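Local coordinates for protein cytochrome P450 268A2 Cyp268A2 (Mycobacterium marinum, PDB 6BLD) that belongs to the cytochrome P450 family of haem-thiolate proteins and is modelled with its haem and (3E,5E)-6,10-dimethylundeca-3,5,9-trien-2-one, at residues Ala297-Val302 / Asn359-Phe364; Trp304-Met309 / Phe335-Asn340. All coordinates share one frame; numbering follows the deposited sequence.

In the fold
Contacts 1 and 2 both use helix 290-305, the K helix of the P450 fold. Their centres lie about 9 Å apart. Contact 1 ties the helix to the segment that leads into the haem-binding loop. Contact 2 ties the end of the helix and the turn after it to helix 336-339 and the residues at either end of it. The two are joined directly: Asn340 OD1 of contact 2 accepts a probable hydrogen bond from Val362 N of contact 1 at 2.7 Å. Both contacts touch the haem. Val302, Gly363 and Phe364 line it from contact 1, Pro307 and Val308 from contact 2. The side chain of Val308 is about 4 Å from (3E,5E)-6,10-dimethylundeca-3,5,9-trien-2-one, that of Phe364 about 8 Å.

Contact 1: residues Ala297-Val302 / Asn359-Phe364; sequences AVEELV and NPHVGF. With HEM (protoporphyrin IX containing Fe), chain B.
Glu300 and Asn359 meet where the ExxR motif of the P450 K helix, Glu300 to Arg303, faces the segment leading into the haem-binding loop. Asn359 ND2 gives Glu300 OE2 a weak, bent bond of 3.2 Å. The main partners of that carboxylate are Arg356 and Arg303, the salt-bridged Glu-Arg-Arg cluster characteristic of P450s.

A firmer bond lies one residue earlier. His361 NE2 donates to Glu299 OE1 at 2.6 Å, nearly straight at 167°. The oxygen lies in the ring plane, but the N-H meets it on the anti side and about 29° out of the carboxylate plane. The other carboxylate oxygen, Glu299 OE2, forms a salt bridge with Arg379. The ring's second nitrogen, His361 ND1, accepts the N-H of Gly363, with Gly363 N 3.1 Å from ND1 and also in the ring plane. Two in-plane bonds thus fix the rotation of the imidazole.

Val302 touches His361, Phe364 and the haem with a single methyl, CG1. This branch, anti to the backbone N (chi1 167°), lies over one face of the Phe364 ring. Val302 CG1 is also 3.6 Å from His361 CE1. On the haem side, Phe364 CE1 comes within 3.4 Å of haem C2C, and Val302 CG1 lies 3.4 Å from haem CBC.

Contact 2: residues Trp304-Met309 / Phe335-Asn340; sequences WATPVM and FYASGN. With HEM (protoporphyrin IX containing Fe), chain B.
Thr306 and Asn340 meet tip to tip through their polar ends. Asn340 ND2 donates to Thr306 OG1 at 2.9 Å. The bond is fairly straight, at 163°, and the hydroxyl oxygen lies close to the amide plane. The same hydroxyl also bonds to Arg303 O, back in helix 290-305. At the other end of the amide, OD1 is held by Val362 N. Each polar group is therefore gripped from two places, and the rotation of the amide is fixed from both ends.

The backbone bond of the contact runs from Tyr336 N to Met309 O at 2.9 Å. Water 1 accepts from Ala337 N, 2.9 Å from the water oxygen, and donates to Met309 O. The carbonyl thus receives two donors, and the water extends its link into the first turn of helix 336-339. Phe335 CA adds a CH...O contact to this oxygen.

Carbon contacts accompany these bonds. Thr306 CG2 is anti to the backbone N (chi1 of OG1 -48°), which sets the methyl against Tyr336 CB at 3.6 Å while OG1 faces the amide. Val308 and Tyr336 lie side by side and point the same way, with Val308 CG1 4.0 Å from Tyr336 CE1. A carbonyl also meets this ring: Val308 O lies at its edge, near its plane, 3.2 Å from Tyr336 CD1.

The haem vinyl and the neighbouring meso carbon touch the turn at Pro307 and Val308. Pro307 CG packs on haem CBC at 3.4 Å, and Val308 CG2 lies 3.7 Å from haem CHD. Thr306 leaves the helix with positive phi, and the chain then passes the haem edge before entering strand 310-315. This is the K-helix to beta-sheet connection of the P450 fold, which borders both haem and ligand pocket.

Contact 1: residues Ala297-Val302 / Asn359-Phe364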
ATOM      1  N   ALA A 297       4.032  10.849 -15.336  1.00 21.68           N
ATOM      2  CA  ALA A 297       5.192  10.639 -14.475  1.00 21.45           C
ATOM      3  C   ALA A 297       4.780  10.050 -13.132  1.00 20.72           C
ATOM      4  O   ALA A 297       5.450   9.150 -12.610  1.00 17.93           O
ATOM      5  CB  ALA A 297       5.947  11.951 -14.276  1.00 19.81           C
ATOM      6  N   VAL A 298       3.679  10.543 -12.561  1.00 18.26           N
ATOM      7  CA  VAL A 298       3.191  10.006 -11.294  1.00 17.59           C
ATOM      8  C   VAL A 298       2.773   8.549 -11.459  1.00 16.99           C
ATOM      9  O   VAL A 298       3.050   7.707 -10.596  1.00 16.45           O
ATOM     10  CB  VAL A 298       2.037  10.877 -10.760  1.00 17.75           C
ATOM     11  CG1 VAL A 298       1.201  10.113  -9.742  1.00 17.10           C
ATOM     12  CG2 VAL A 298       2.582  12.160 -10.153  1.00 18.25           C
ATOM     13  N   GLU A 299       2.117   8.224 -12.578  1.00 17.17           N
ATOM     14  CA  GLU A 299       1.664   6.853 -12.798  1.00 17.33           C
ATOM     15  C   GLU A 299       2.840   5.891 -12.907  1.00 17.32           C
ATOM     16  O   GLU A 299       2.760   4.746 -12.443  1.00 16.93           O
ATOM     17  CB  GLU A 299       0.792   6.779 -14.052  1.00 17.41           C
ATOM     18  CG  GLU A 299      -0.596   7.368 -13.879  1.00 17.72           C
ATOM     19  CD  GLU A 299      -1.213   7.013 -12.540  1.00 17.14           C
ATOM     20  OE1 GLU A 299      -1.496   5.819 -12.300  1.00 16.85           O
ATOM     21  OE2 GLU A 299      -1.414   7.933 -11.722  1.00 17.24           O
ATOM     22  N   GLU A 300       3.944   6.334 -13.516  1.00 17.78           N
ATOM     23  CA  GLU A 300       5.118   5.475 -13.615  1.00 17.76           C
ATOM     24  C   GLU A 300       5.868   5.389 -12.292  1.00 17.57           C
ATOM     25  O   GLU A 300       6.421   4.335 -11.965  1.00 17.55           O
ATOM     26  CB  GLU A 300       6.037   5.971 -14.733  1.00 17.93           C
ATOM     27  CG  GLU A 300       7.355   5.215 -14.826  1.00 17.97           C
ATOM     28  CD  GLU A 300       7.260   3.967 -15.690  1.00 17.97           C
ATOM     29  OE1 GLU A 300       8.314   3.380 -16.015  1.00 18.12           O
ATOM     30  OE2 GLU A 300       6.132   3.568 -16.043  1.00 17.99           O
ATOM     31  N   LEU A 301       5.871   6.466 -11.505  1.00 17.29           N
ATOM     32  CA  LEU A 301       6.482   6.406 -10.181  1.00 16.97           C
ATOM     33  C   LEU A 301       5.747   5.417  -9.285  1.00 15.75           C
ATOM     34  O   LEU A 301       6.363   4.745  -8.451  1.00 15.49           O
ATOM     35  CB  LEU A 301       6.495   7.794  -9.545  1.00 16.75           C
ATOM     36  CG  LEU A 301       7.514   8.784 -10.112  1.00 18.41           C
ATOM     37  CD1 LEU A 301       7.395  10.128  -9.419  1.00 17.86           C
ATOM     38  CD2 LEU A 301       8.925   8.235  -9.984  1.00 18.33           C
ATOM     39  N   VAL A 302       4.425   5.326  -9.435  1.00 15.52           N
ATOM     40  CA  VAL A 302       3.651   4.325  -8.708  1.00 17.34           C
ATOM     41  C   VAL A 302       3.971   2.930  -9.222  1.00 17.46           C
ATOM     42  O   VAL A 302       4.152   1.990  -8.440  1.00 16.88           O
ATOM     43  CB  VAL A 302       2.147   4.637  -8.813  1.00 17.06           C
ATOM     44  CG1 VAL A 302       1.325   3.448  -8.347  1.00 14.41           C
ATOM     45  CG2 VAL A 302       1.797   5.874  -8.021  1.00 15.08           C
ATOM     46  N   ASN A 359      -0.216   3.223 -19.358  1.00 18.68           N
ATOM     47  CA  ASN A 359       0.473   2.658 -18.198  1.00 18.87           C
ATOM     48  C   ASN A 359      -0.533   1.838 -17.403  1.00 18.88           C
ATOM     49  O   ASN A 359      -1.041   2.288 -16.367  1.00 19.61           O
ATOM     50  CB  ASN A 359       1.103   3.754 -17.338  1.00 18.56           C
ATOM     51  CG  ASN A 359       2.207   3.229 -16.443  1.00 18.01           C
ATOM     52  OD1 ASN A 359       2.323   2.023 -16.224  1.00 18.17           O
ATOM     53  ND2 ASN A 359       3.026   4.134 -15.921  1.00 17.94           N
ATOM     54  N   PRO A 360      -0.845   0.615 -17.859  1.00 18.53           N
ATOM     55  CA  PRO A 360      -1.822  -0.242 -17.176  1.00 17.67           C
ATOM     56  C   PRO A 360      -1.243  -0.959 -15.958  1.00 16.72           C
ATOM     57  O   PRO A 360      -1.429  -2.164 -15.775  1.00 16.62           O
ATOM     58  CB  PRO A 360      -2.231  -1.226 -18.276  1.00 18.25           C
ATOM     59  CG  PRO A 360      -0.991  -1.379 -19.092  1.00 18.50           C
ATOM     60  CD  PRO A 360      -0.278  -0.042 -19.051  1.00 18.79           C
ATOM     61  N   HIS A 361      -0.534  -0.211 -15.119  1.00 16.15           N
ATOM     62  CA  HIS A 361       0.082  -0.783 -13.935  1.00 15.71           C
ATOM     63  C   HIS A 361      -0.980  -1.196 -12.920  1.00 15.14           C
ATOM     64  O   HIS A 361      -2.114  -0.708 -12.928  1.00 15.54           O
ATOM     65  CB  HIS A 361       1.056   0.213 -13.302  1.00 16.24           C
ATOM     66  CG  HIS A 361       0.390   1.426 -12.728  1.00 16.97           C
ATOM     67  ND1 HIS A 361      -0.170   1.442 -11.468  1.00 16.53           N
ATOM     68  CD2 HIS A 361       0.196   2.664 -13.242  1.00 17.48           C
ATOM     69  CE1 HIS A 361      -0.682   2.636 -11.232  1.00 16.66           C
ATOM     70  NE2 HIS A 361      -0.473   3.397 -12.292  1.00 17.14           N
ATOM     71  N   VAL A 362      -0.593  -2.114 -12.036  1.00 14.45           N
ATOM     72  CA  VAL A 362      -1.484  -2.592 -10.985  1.00 14.05           C
ATOM     73  C   VAL A 362      -0.950  -2.152  -9.629  1.00 15.47           C
ATOM     74  O   VAL A 362      -1.048  -2.889  -8.641  1.00 15.02           O
ATOM     75  CB  VAL A 362      -1.655  -4.122 -11.046  1.00 14.85           C
ATOM     76  CG1 VAL A 362      -2.528  -4.509 -12.231  1.00 15.58           C
ATOM     77  CG2 VAL A 362      -0.302  -4.813 -11.123  1.00 14.00           C
ATOM     78  N   GLY A 363      -0.383  -0.945  -9.571  1.00 15.87           N
ATOM     79  CA  GLY A 363       0.081  -0.420  -8.296  1.00 15.33           C
ATOM     80  C   GLY A 363      -1.057  -0.175  -7.323  1.00 15.20           C
ATOM     81  O   GLY A 363      -0.914  -0.387  -6.116  1.00 13.08           O
ATOM     82  N   PHE A 364      -2.202   0.276  -7.835  1.00 13.58           N
ATOM     83  CA  PHE A 364      -3.416   0.410  -7.046  1.00 13.51           C
ATOM     84  C   PHE A 364      -4.270  -0.852  -7.083  1.00 13.39           C
ATOM     85  O   PHE A 364      -5.474  -0.786  -6.810  1.00 15.05           O
ATOM     86  CB  PHE A 364      -4.233   1.611  -7.531  1.00 14.47           C
ATOM     87  CG  PHE A 364      -3.543   2.935  -7.339  1.00 15.31           C
ATOM     88  CD1 PHE A 364      -3.314   3.437  -6.069  1.00 15.56           C
ATOM     89  CD2 PHE A 364      -3.131   3.681  -8.432  1.00 15.89           C
ATOM     90  CE1 PHE A 364      -2.683   4.657  -5.892  1.00 15.66           C
ATOM     91  CE2 PHE A 364      -2.500   4.900  -8.262  1.00 16.39           C
ATOM     92  CZ  PHE A 364      -2.275   5.388  -6.989  1.00 16.10           C
TER
HETATM   93  CHA HEM B 501      -7.016  -0.272  -1.302  1.00 15.32           C
HETATM   94  CHB HEM B 501      -6.881   3.908   1.164  1.00 17.85           C
HETATM   95  CHC HEM B 501      -2.884   5.214  -1.267  1.00 18.15           C
HETATM   96  CHD HEM B 501      -2.594   0.691  -3.034  1.00 16.18           C
HETATM   97  C1A HEM B 501      -7.339   0.746  -0.429  1.00 15.96           C
HETATM   98  C2A HEM B 501      -8.473   0.778   0.474  1.00 15.91           C
HETATM   99  C3A HEM B 501      -8.437   1.928   1.150  1.00 16.82           C
HETATM  100  C4A HEM B 501      -7.275   2.671   0.707  1.00 17.04           C
HETATM  101  CMA HEM B 501      -9.455   2.386   2.217  1.00 16.78           C
HETATM  102  CAA HEM B 501      -9.544  -0.325   0.615  1.00 15.36           C
HETATM  103  CBA HEM B 501     -10.580  -0.140  -0.491  1.00 14.90           C
HETATM  104  CGA HEM B 501     -11.538  -1.303  -0.503  1.00 14.65           C
HETATM  105  O1A HEM B 501     -12.641  -1.165  -1.093  1.00 14.60           O
HETATM  106  O2A HEM B 501     -11.204  -2.366   0.083  1.00 14.41           O
HETATM  107  C1B HEM B 501      -5.830   4.655   0.678  1.00 18.06           C
HETATM  108  C2B HEM B 501      -5.552   6.034   1.008  1.00 18.76           C
HETATM  109  C3B HEM B 501      -4.461   6.416   0.348  1.00 19.08           C
HETATM  110  C4B HEM B 501      -3.987   5.280  -0.435  1.00 18.16           C
HETATM  111  CMB HEM B 501      -6.380   6.928   1.957  1.00 18.98           C
HETATM  112  CAB HEM B 501      -3.874   7.842   0.468  1.00 20.16           C
HETATM  113  CBB HEM B 501      -2.853   8.272  -0.272  1.00 20.97           C
HETATM  114  C1C HEM B 501      -2.456   4.101  -1.967  1.00 17.57           C
HETATM  115  C2C HEM B 501      -1.309   4.031  -2.855  1.00 17.80           C
HETATM  116  C3C HEM B 501      -1.233   2.773  -3.332  1.00 17.49           C
HETATM  117  C4C HEM B 501      -2.332   2.019  -2.774  1.00 16.79           C
HETATM  118  CMC HEM B 501      -0.371   5.228  -3.137  1.00 17.95           C
HETATM  119  CAC HEM B 501      -0.227   2.135  -4.318  1.00 17.88           C
HETATM  120  CBC HEM B 501       0.652   2.835  -5.040  1.00 19.27           C
HETATM  121  C1D HEM B 501      -3.767   0.032  -2.742  1.00 15.61           C
HETATM  122  C2D HEM B 501      -4.114  -1.317  -3.136  1.00 14.45           C
HETATM  123  C3D HEM B 501      -5.333  -1.589  -2.659  1.00 14.23           C
HETATM  124  C4D HEM B 501      -5.806  -0.415  -1.945  1.00 15.10           C
HETATM  125  CMD HEM B 501      -3.215  -2.264  -3.962  1.00 13.82           C
HETATM  126  CAD HEM B 501      -6.111  -2.912  -2.840  1.00 13.19           C
HETATM  127  CBD HEM B 501      -6.726  -2.943  -4.236  1.00 13.27           C
HETATM  128  CGD HEM B 501      -7.449  -4.244  -4.477  1.00 14.07           C
HETATM  129  O1D HEM B 501      -7.964  -4.441  -5.608  1.00 15.33           O
HETATM  130  O2D HEM B 501      -7.510  -5.085  -3.544  1.00 12.84           O
HETATM  131  NA  HEM B 501      -6.628   1.920  -0.257  1.00 17.15           N
HETATM  132  NB  HEM B 501      -4.855   4.227  -0.204  1.00 18.41           N
HETATM  133  NC  HEM B 501      -3.055   2.855  -1.946  1.00 17.67           N
HETATM  134  ND  HEM B 501      -4.821   0.550  -2.019  1.00 16.35           N
HETATM  135 FE   HEM B 501      -4.952   2.466  -1.302  1.00 17.15          FE

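Contact 2: residues Trp304-Met309 / Phe335-Asn340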
ATOM      1  N   TRP A 304       6.769   2.086 -10.636  1.00 16.86           N
ATOM      2  CA  TRP A 304       8.139   1.817 -10.217  1.00 17.29           C
ATOM      3  C   TRP A 304       8.202   1.421  -8.748  1.00 16.76           C
ATOM      4  O   TRP A 304       8.956   0.514  -8.378  1.00 16.81           O
ATOM      5  CB  TRP A 304       9.013   3.044 -10.479  1.00 17.91           C
ATOM      6  CG  TRP A 304      10.482   2.784 -10.328  1.00 18.76           C
ATOM      7  CD1 TRP A 304      11.251   3.035  -9.230  1.00 19.38           C
ATOM      8  CD2 TRP A 304      11.359   2.223 -11.314  1.00 19.59           C
ATOM      9  NE1 TRP A 304      12.553   2.666  -9.469  1.00 20.46           N
ATOM     10  CE2 TRP A 304      12.646   2.165 -10.740  1.00 20.41           C
ATOM     11  CE3 TRP A 304      11.183   1.765 -12.623  1.00 19.90           C
ATOM     12  CZ2 TRP A 304      13.748   1.668 -11.431  1.00 21.04           C
ATOM     13  CZ3 TRP A 304      12.280   1.272 -13.306  1.00 21.05           C
ATOM     14  CH2 TRP A 304      13.546   1.228 -12.709  1.00 21.52           C
ATOM     15  N   ALA A 305       7.417   2.081  -7.896  1.00 16.11           N
ATOM     16  CA  ALA A 305       7.462   1.775  -6.471  1.00 16.16           C
ATOM     17  C   ALA A 305       6.745   0.467  -6.164  1.00 16.55           C
ATOM     18  O   ALA A 305       7.305  -0.420  -5.507  1.00 17.48           O
ATOM     19  CB  ALA A 305       6.854   2.925  -5.667  1.00 15.91           C
ATOM     20  N   THR A 306       5.507   0.323  -6.654  1.00 15.95           N
ATOM     21  CA  THR A 306       4.605  -0.761  -6.276  1.00 15.70           C
ATOM     22  C   THR A 306       4.700  -0.992  -4.770  1.00 15.60           C
ATOM     23  O   THR A 306       5.172  -2.050  -4.330  1.00 15.53           O
ATOM     24  CB  THR A 306       4.925  -2.036  -7.062  1.00 16.33           C
ATOM     25  OG1 THR A 306       5.063  -1.716  -8.452  1.00 17.54           O
ATOM     26  CG2 THR A 306       3.810  -3.061  -6.909  1.00 15.66           C
ATOM     27  N   PRO A 307       4.288  -0.020  -3.949  1.00 15.25           N
ATOM     28  CA  PRO A 307       4.481  -0.164  -2.497  1.00 14.78           C
ATOM     29  C   PRO A 307       3.722  -1.332  -1.904  1.00 14.33           C
ATOM     30  O   PRO A 307       4.176  -1.910  -0.911  1.00 14.42           O
ATOM     31  CB  PRO A 307       3.983   1.177  -1.941  1.00 14.66           C
ATOM     32  CG  PRO A 307       3.035   1.673  -2.955  1.00 14.78           C
ATOM     33  CD  PRO A 307       3.568   1.220  -4.287  1.00 15.10           C
ATOM     34  N   VAL A 308       2.578  -1.695  -2.474  1.00 14.11           N
ATOM     35  CA  VAL A 308       1.860  -2.900  -2.078  1.00 13.94           C
ATOM     36  C   VAL A 308       2.305  -4.017  -3.013  1.00 13.68           C
ATOM     37  O   VAL A 308       1.984  -4.009  -4.204  1.00 13.47           O
ATOM     38  CB  VAL A 308       0.341  -2.698  -2.128  1.00 14.18           C
ATOM     39  CG1 VAL A 308      -0.371  -3.933  -1.600  1.00 14.41           C
ATOM     40  CG2 VAL A 308      -0.055  -1.466  -1.333  1.00 13.98           C
ATOM     41  N   MET A 309       3.057  -4.976  -2.475  1.00 14.07           N
ATOM     42  CA  MET A 309       3.582  -6.071  -3.280  1.00 14.30           C
ATOM     43  C   MET A 309       2.604  -7.231  -3.403  1.00 14.03           C
ATOM     44  O   MET A 309       2.539  -7.871  -4.459  1.00 14.10           O
ATOM     45  CB  MET A 309       4.898  -6.578  -2.690  1.00 14.27           C
ATOM     46  CG  MET A 309       6.025  -5.565  -2.715  1.00 13.93           C
ATOM     47  SD  MET A 309       7.581  -6.280  -2.162  1.00 14.39           S
ATOM     48  CE  MET A 309       7.149  -6.814  -0.505  1.00 13.36           C
ATOM     49  N   PHE A 335       0.841 -10.930  -7.097  1.00 13.39           N
ATOM     50  CA  PHE A 335       2.165 -10.338  -6.918  1.00 13.50           C
ATOM     51  C   PHE A 335       2.257  -9.112  -7.821  1.00 13.48           C
ATOM     52  O   PHE A 335       2.647  -9.197  -8.987  1.00 13.85           O
ATOM     53  CB  PHE A 335       3.257 -11.360  -7.207  1.00 14.11           C
ATOM     54  CG  PHE A 335       3.327 -12.460  -6.187  1.00 14.42           C
ATOM     55  CD1 PHE A 335       4.050 -12.289  -5.019  1.00 14.47           C
ATOM     56  CD2 PHE A 335       2.662 -13.659  -6.390  1.00 14.91           C
ATOM     57  CE1 PHE A 335       4.116 -13.297  -4.070  1.00 14.90           C
ATOM     58  CE2 PHE A 335       2.724 -14.671  -5.447  1.00 15.65           C
ATOM     59  CZ  PHE A 335       3.452 -14.489  -4.284  1.00 15.41           C
ATOM     60  N   TYR A 336       1.892  -7.955  -7.261  1.00 13.18           N
ATOM     61  CA  TYR A 336       1.791  -6.732  -8.051  1.00 14.23           C
ATOM     62  C   TYR A 336       3.134  -6.312  -8.638  1.00 14.55           C
ATOM     63  O   TYR A 336       3.177  -5.747  -9.736  1.00 13.89           O
ATOM     64  CB  TYR A 336       1.216  -5.607  -7.194  1.00 13.00           C
ATOM     65  CG  TYR A 336      -0.145  -5.907  -6.609  1.00 13.90           C
ATOM     66  CD1 TYR A 336      -0.355  -5.878  -5.237  1.00 13.45           C
ATOM     67  CD2 TYR A 336      -1.222  -6.211  -7.431  1.00 14.10           C
ATOM     68  CE1 TYR A 336      -1.601  -6.144  -4.699  1.00 13.78           C
ATOM     69  CE2 TYR A 336      -2.469  -6.478  -6.905  1.00 13.78           C
ATOM     70  CZ  TYR A 336      -2.654  -6.443  -5.540  1.00 14.15           C
ATOM     71  OH  TYR A 336      -3.898  -6.706  -5.017  1.00 15.12           O
ATOM     72  N   ALA A 337       4.235  -6.563  -7.922  1.00 14.33           N
ATOM     73  CA  ALA A 337       5.549  -6.233  -8.463  1.00 14.49           C
ATOM     74  C   ALA A 337       5.873  -7.074  -9.690  1.00 15.38           C
ATOM     75  O   ALA A 337       6.539  -6.594 -10.614  1.00 15.70           O
ATOM     76  CB  ALA A 337       6.627  -6.417  -7.394  1.00 14.05           C
ATOM     77  N   SER A 338       5.416  -8.328  -9.714  1.00 15.35           N
ATOM     78  CA  SER A 338       5.591  -9.148 -10.908  1.00 15.65           C
ATOM     79  C   SER A 338       4.702  -8.657 -12.042  1.00 15.72           C
ATOM     80  O   SER A 338       5.138  -8.594 -13.199  1.00 16.27           O
ATOM     81  CB  SER A 338       5.294 -10.612 -10.586  1.00 15.72           C
ATOM     82  OG  SER A 338       5.347 -11.406 -11.758  1.00 16.31           O
ATOM     83  N   GLY A 339       3.455  -8.298 -11.730  1.00 14.76           N
ATOM     84  CA  GLY A 339       2.559  -7.792 -12.755  1.00 14.95           C
ATOM     85  C   GLY A 339       3.014  -6.476 -13.351  1.00 16.70           C
ATOM     86  O   GLY A 339       2.769  -6.209 -14.532  1.00 17.07           O
ATOM     87  N   ASN A 340       3.678  -5.637 -12.556  1.00 16.29           N
ATOM     88  CA  ASN A 340       4.171  -4.361 -13.059  1.00 16.91           C
ATOM     89  C   ASN A 340       5.495  -4.487 -13.801  1.00 17.99           C
ATOM     90  O   ASN A 340       5.936  -3.510 -14.415  1.00 18.38           O
ATOM     91  CB  ASN A 340       4.306  -3.362 -11.908  1.00 14.78           C
ATOM     92  CG  ASN A 340       2.971  -2.775 -11.495  1.00 14.88           C
ATOM     93  OD1 ASN A 340       2.008  -2.801 -12.262  1.00 14.61           O
ATOM     94  ND2 ASN A 340       2.904  -2.246 -10.279  1.00 14.53           N
TER
HETATM   95  CHA HEM B 501      -7.016  -0.272  -1.302  1.00 15.32           C
HETATM   96  CHB HEM B 501      -6.881   3.908   1.164  1.00 17.85           C
HETATM   97  CHC HEM B 501      -2.884   5.214  -1.267  1.00 18.15           C
HETATM   98  CHD HEM B 501      -2.594   0.691  -3.034  1.00 16.18           C
HETATM   99  C1A HEM B 501      -7.339   0.746  -0.429  1.00 15.96           C
HETATM  100  C2A HEM B 501      -8.473   0.778   0.474  1.00 15.91           C
HETATM  101  C3A HEM B 501      -8.437   1.928   1.150  1.00 16.82           C
HETATM  102  C4A HEM B 501      -7.275   2.671   0.707  1.00 17.04           C
HETATM  103  CMA HEM B 501      -9.455   2.386   2.217  1.00 16.78           C
HETATM  104  CAA HEM B 501      -9.544  -0.325   0.615  1.00 15.36           C
HETATM  105  CBA HEM B 501     -10.580  -0.140  -0.491  1.00 14.90           C
HETATM  106  CGA HEM B 501     -11.538  -1.303  -0.503  1.00 14.65           C
HETATM  107  O1A HEM B 501     -12.641  -1.165  -1.093  1.00 14.60           O
HETATM  108  O2A HEM B 501     -11.204  -2.366   0.083  1.00 14.41           O
HETATM  109  C1B HEM B 501      -5.830   4.655   0.678  1.00 18.06           C
HETATM  110  C2B HEM B 501      -5.552   6.034   1.008  1.00 18.76           C
HETATM  111  C3B HEM B 501      -4.461   6.416   0.348  1.00 19.08           C
HETATM  112  C4B HEM B 501      -3.987   5.280  -0.435  1.00 18.16           C
HETATM  113  CMB HEM B 501      -6.380   6.928   1.957  1.00 18.98           C
HETATM  114  CAB HEM B 501      -3.874   7.842   0.468  1.00 20.16           C
HETATM  115  CBB HEM B 501      -2.853   8.272  -0.272  1.00 20.97           C
HETATM  116  C1C HEM B 501      -2.456   4.101  -1.967  1.00 17.57           C
HETATM  117  C2C HEM B 501      -1.309   4.031  -2.855  1.00 17.80           C
HETATM  118  C3C HEM B 501      -1.233   2.773  -3.332  1.00 17.49           C
HETATM  119  C4C HEM B 501      -2.332   2.019  -2.774  1.00 16.79           C
HETATM  120  CMC HEM B 501      -0.371   5.228  -3.137  1.00 17.95           C
HETATM  121  CAC HEM B 501      -0.227   2.135  -4.318  1.00 17.88           C
HETATM  122  CBC HEM B 501       0.652   2.835  -5.040  1.00 19.27           C
HETATM  123  C1D HEM B 501      -3.767   0.032  -2.742  1.00 15.61           C
HETATM  124  C2D HEM B 501      -4.114  -1.317  -3.136  1.00 14.45           C
HETATM  125  C3D HEM B 501      -5.333  -1.589  -2.659  1.00 14.23           C
HETATM  126  C4D HEM B 501      -5.806  -0.415  -1.945  1.00 15.10           C
HETATM  127  CMD HEM B 501      -3.215  -2.264  -3.962  1.00 13.82           C
HETATM  128  CAD HEM B 501      -6.111  -2.912  -2.840  1.00 13.19           C
HETATM  129  CBD HEM B 501      -6.726  -2.943  -4.236  1.00 13.27           C
HETATM  130  CGD HEM B 501      -7.449  -4.244  -4.477  1.00 14.07           C
HETATM  131  O1D HEM B 501      -7.964  -4.441  -5.608  1.00 15.33           O
HETATM  132  O2D HEM B 501      -7.510  -5.085  -3.544  1.00 12.84           O
HETATM  133  NA  HEM B 501      -6.628   1.920  -0.257  1.00 17.15           N
HETATM  134  NB  HEM B 501      -4.855   4.227  -0.204  1.00 18.41           N
HETATM  135  NC  HEM B 501      -3.055   2.855  -1.946  1.00 17.67           N
HETATM  136  ND  HEM B 501      -4.821   0.550  -2.019  1.00 16.35           N
HETATM  137 FE   HEM B 501      -4.952   2.466  -1.302  1.00 17.15          FE
HETATM  138  O   HOH W   1       4.674  -8.555  -5.905  1.00 13.80           O